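Local atomic coordinates of type II secretion system protein L (Pseudomonas aeruginosa, PDB entry 6GHU), a protein that helps assemble the inner-membrane part of the type II secretion machinery, linking the cytoplasmic energy-providing protein to the components that export proteases and toxins. Residues A[17-22]-A[37-42]; A[3-8]-A[55-60]. All blocks are in the same frame, centred on the assembly; numbering follows the deposited sequence.

Overall arrangement
The chain opens with helix 3-14, runs through the connection that includes Pro17 and Thr18, and enters the hairpin of strands 20-27 and 32-39. Contact 1 (17-22 with 37-42) closes the open end of that hairpin, where the chain turns from strand 32-39 into helix 42-54. Contact 2 (3-8 with 55-60) closes a longer loop that encloses the whole of contact 1, bringing the start of helix 3-14 against the turn between helix 42-54 and strand 59-67. Their centres lie about 18 Å apart, on opposite sides of the chain's centre. Contact 1 thus pairs strands of the four-stranded antiparallel sheet of this ferredoxin-like fold, contact 2 joins helix to turn, and both touch the second subunit.

Contact 1 (A[17-22]-A[37-42]); sequences PTVSVE and VRAPGF
Two backbone hydrogen bonds between Ser20 and Arg38 hold the open end of the beta hairpin of strands 20-27 and 32-39 in this ferredoxin-like fold. Ser20 N gives its hydrogen to Arg38 O at 2.9 Å, and Arg38 N returns one to Ser20 O at 2.9 Å; both donors lie in the plane of the carbonyl they meet. Each oxygen also receives a CA-H...O contact, from Val19 CA to Arg38 O and from Val37 CA to Ser20 O.

On the face of the non-hydrogen-bonded pair Val21 and Val37, Val19 reaches obliquely across: Val19 CG1, anti to the backbone N, meets Val37 CB at 4.0 Å, while CG2 turns to the methyl of Ala39. Helix 42-54 covers this apolar row through Val44 and Leu45. On the other face, Ser20 OG lies beside Arg38 CB and donates to Glu22 OE1 at 2.8 Å, which accepts through its anti lone pair. Glu22, bent at chi2 (-61°), crosses the extended arginine at about a right angle, and Glu22 CG meets Arg38 NH1 at 3.6 Å, at the guanidinium edge. At the loop end, Thr18 CB presses tightly on Pro40 CD at 3.5 Å.

Backbone hydrogen bonds run on from Glu22 to Gln36 and to the second subunit, and from Val37 to Ala73. The salt bridge from Glu22 OE2 to Arg38 NH1 is long, at 4.0 Å, with the carboxylate and guanidinium planes 74° apart. The pairing therefore rests chiefly on backbone bonds and apolar packing, the arginine probably adding a modest electrostatic attraction.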
# COMPACT_ATOMS: atom_id res chain seq x y z
N PRO A 17 7.17 3.36 15.29
CA PRO A 17 6.34 2.24 15.75
C PRO A 17 5.07 2.66 16.47
O PRO A 17 4.18 1.81 16.63
CB PRO A 17 7.27 1.47 16.71
CG PRO A 17 8.62 2.09 16.57
CD PRO A 17 8.41 3.48 16.08
N THR A 18 4.94 3.90 16.93
CA THR A 18 3.70 4.31 17.58
C THR A 18 2.63 4.73 16.58
O THR A 18 1.50 4.98 16.99
CB THR A 18 3.94 5.45 18.58
OG1 THR A 18 4.24 6.66 17.88
CG2 THR A 18 5.08 5.10 19.53
N VAL A 19 2.96 4.82 15.29
CA VAL A 19 2.00 5.20 14.27
C VAL A 19 1.28 3.95 13.78
O VAL A 19 1.91 2.93 13.50
CB VAL A 19 2.69 5.93 13.10
CG1 VAL A 19 1.66 6.36 12.06
CG2 VAL A 19 3.46 7.13 13.62
N SER A 20 -0.04 4.03 13.69
CA SER A 20 -0.86 2.95 13.16
C SER A 20 -1.52 3.43 11.88
O SER A 20 -1.98 4.58 11.81
CB SER A 20 -1.91 2.49 14.18
OG SER A 20 -2.81 3.54 14.52
N VAL A 21 -1.54 2.56 10.88
CA VAL A 21 -2.22 2.82 9.61
C VAL A 21 -3.58 2.15 9.68
O VAL A 21 -3.68 0.92 9.58
CB VAL A 21 -1.40 2.30 8.42
CG1 VAL A 21 -2.11 2.63 7.11
CG2 VAL A 21 -0.01 2.90 8.44
N GLU A 22 -4.63 2.95 9.83
CA GLU A 22 -5.98 2.40 9.93
C GLU A 22 -6.52 2.06 8.55
O GLU A 22 -7.23 1.06 8.38
CB GLU A 22 -6.91 3.40 10.63
CG GLU A 22 -6.43 3.85 12.00
CD GLU A 22 -6.31 2.69 12.98
OE1 GLU A 22 -5.19 2.43 13.46
OE2 GLU A 22 -7.34 2.03 13.25
N VAL A 37 -3.94 7.67 9.45
CA VAL A 37 -3.00 7.25 10.47
C VAL A 37 -3.47 7.74 11.83
O VAL A 37 -4.23 8.71 11.95
CB VAL A 37 -1.56 7.74 10.19
CG1 VAL A 37 -1.05 7.19 8.87
CG2 VAL A 37 -1.50 9.27 10.19
N ARG A 38 -3.01 7.05 12.87
CA ARG A 38 -3.15 7.51 14.24
C ARG A 38 -1.79 7.45 14.91
O ARG A 38 -0.94 6.63 14.55
CB ARG A 38 -4.18 6.67 15.02
CG ARG A 38 -5.62 6.94 14.61
CD ARG A 38 -6.61 6.41 15.64
NE ARG A 38 -7.90 7.09 15.57
CZ ARG A 38 -8.92 6.72 14.80
NH1 ARG A 38 -8.83 5.64 14.03
NH2 ARG A 38 -10.05 7.42 14.82
N ALA A 39 -1.59 8.33 15.89
CA ALA A 39 -0.34 8.38 16.63
C ALA A 39 -0.64 8.93 18.02
O ALA A 39 -1.70 9.54 18.23
CB ALA A 39 0.71 9.24 15.92
N PRO A 40 0.25 8.73 18.98
CA PRO A 40 -0.02 9.27 20.32
C PRO A 40 -0.17 10.78 20.36
O PRO A 40 -0.88 11.30 21.22
CB PRO A 40 1.18 8.80 21.16
CG PRO A 40 2.20 8.33 20.18
CD PRO A 40 1.46 7.88 18.96
N GLY A 41 0.48 11.51 19.45
CA GLY A 41 0.44 12.96 19.51
C GLY A 41 0.87 13.57 18.19
O GLY A 41 1.40 12.90 17.30
N PHE A 42 0.64 14.88 18.10
CA PHE A 42 0.91 15.60 16.85
C PHE A 42 2.39 15.59 16.51
O PHE A 42 2.75 15.56 15.32
CB PHE A 42 0.39 17.04 16.96
CG PHE A 42 -1.06 17.13 17.33
CD1 PHE A 42 -1.44 17.59 18.59
CD2 PHE A 42 -2.05 16.76 16.45
CE1 PHE A 42 -2.77 17.68 18.94
CE2 PHE A 42 -3.40 16.84 16.80
CZ PHE A 42 -3.75 17.30 18.04

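Contact 2 (A[3-8]-A[55-60])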
# COMPACT_ATOMS: atom_id res chain seq x y z
N LEU A 3 5.35 1.65 -6.99
CA LEU A 3 5.56 0.49 -6.13
C LEU A 3 6.68 0.76 -5.13
O LEU A 3 6.58 0.38 -3.96
CB LEU A 3 5.89 -0.74 -6.99
N GLY A 4 7.74 1.43 -5.58
CA GLY A 4 8.77 1.86 -4.65
C GLY A 4 8.29 2.96 -3.74
O GLY A 4 8.73 3.05 -2.59
N LEU A 5 7.38 3.81 -4.23
CA LEU A 5 6.78 4.83 -3.39
C LEU A 5 6.11 4.20 -2.18
O LEU A 5 6.41 4.54 -1.03
CB LEU A 5 5.77 5.65 -4.21
CG LEU A 5 5.04 6.84 -3.57
CD1 LEU A 5 4.47 7.72 -4.67
CD2 LEU A 5 3.92 6.41 -2.63
N LEU A 6 5.20 3.25 -2.43
CA LEU A 6 4.54 2.55 -1.33
C LEU A 6 5.56 1.78 -0.50
O LEU A 6 5.53 1.83 0.74
CB LEU A 6 3.49 1.59 -1.89
CG LEU A 6 2.03 1.97 -1.62
CD1 LEU A 6 1.11 1.02 -2.36
CD2 LEU A 6 1.74 1.97 -0.13
N GLY A 7 6.46 1.06 -1.15
CA GLY A 7 7.47 0.32 -0.43
C GLY A 7 8.34 1.21 0.44
O GLY A 7 8.64 0.88 1.58
N GLN A 8 8.75 2.36 -0.10
CA GLN A 8 9.56 3.28 0.68
C GLN A 8 8.77 3.87 1.84
O GLN A 8 9.27 3.93 2.97
CB GLN A 8 10.11 4.39 -0.21
CG GLN A 8 11.13 5.28 0.47
CD GLN A 8 11.93 6.11 -0.51
OE1 GLN A 8 12.38 5.61 -1.54
NE2 GLN A 8 12.11 7.38 -0.20
N SER A 55 13.09 11.28 3.09
CA SER A 55 13.42 10.12 2.27
C SER A 55 13.22 10.38 0.79
O SER A 55 13.52 9.49 -0.02
CB SER A 55 12.56 8.93 2.68
OG SER A 55 11.24 9.08 2.20
N GLY A 56 12.72 11.55 0.40
CA GLY A 56 12.51 11.88 -0.99
C GLY A 56 11.08 11.80 -1.47
O GLY A 56 10.83 12.01 -2.66
N LEU A 57 10.13 11.50 -0.58
CA LEU A 57 8.73 11.38 -0.97
C LEU A 57 8.03 12.72 -0.87
O LEU A 57 8.28 13.51 0.06
CB LEU A 57 8.01 10.36 -0.08
CG LEU A 57 8.55 8.93 -0.12
CD1 LEU A 57 7.81 8.09 0.89
CD2 LEU A 57 8.40 8.35 -1.51
N ALA A 58 7.16 12.99 -1.83
CA ALA A 58 6.22 14.09 -1.71
C ALA A 58 5.13 13.70 -0.73
O ALA A 58 4.53 12.62 -0.86
CB ALA A 58 5.62 14.44 -3.07
N VAL A 59 4.89 14.54 0.26
CA VAL A 59 4.02 14.20 1.37
C VAL A 59 3.23 15.43 1.77
O VAL A 59 3.75 16.55 1.78
CB VAL A 59 4.83 13.64 2.56
CG1 VAL A 59 5.79 14.69 3.10
CG2 VAL A 59 3.89 13.16 3.66
N GLN A 60 1.96 15.22 2.10
CA GLN A 60 1.11 16.25 2.66
C GLN A 60 0.40 15.64 3.86
O GLN A 60 -0.14 14.54 3.77
CB GLN A 60 0.10 16.76 1.62
CG GLN A 60 0.75 17.45 0.43
CD GLN A 60 1.56 18.68 0.82
OE1 GLN A 60 2.76 18.77 0.53
NE2 GLN A 60 0.91 19.63 1.48
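Leu57 lays its CD2 methyl against Leu5 CG of the helix at 4.2 Å, and its branch point also lies beneath the amide end of Gln8, with Leu57 CG 3.9 Å from Gln8 NE2. The leucine thus packs against an apolar side chain and a polar tip on successive turns of the helix. Gln8 reaches over with CG anti to the backbone N (chi1 -172°) and the chain extended beyond it, carrying NE2 to Ser55. There Gln8 NE2 donates to Ser55 OG at 3.1 Å, a nearly straight bond (161°) lying in the plane of the amide. Gln8 NE2 also lies 2.5 Å from Ser55 O, but the poor angle makes this a weak bond.

Ser55 OG stands between its own N and carbonyl carbon, and it is also hydrogen-bonded to Leu52 O in the last turn of the preceding helix. The hydroxyl therefore relays the glutamine to a helix end. Gly56 completes that end with positive phi (103°), in a Schellman motif that sends the chain away from helix 42-54 toward strand 59-67.

This surface contact joins helix 3-14 to the turn that leads from helix 42-54 into strand 59-67, on the helical side of the sheet of the ferredoxin-like fold. Leu57 touches Ala9 of helix 3-14, Leu52 of helix 42-54 and Ile77 of strand 70-77, and Leu5 shares Ile77; on the same helix, Leu6 packs against Leu6 of the second subunit.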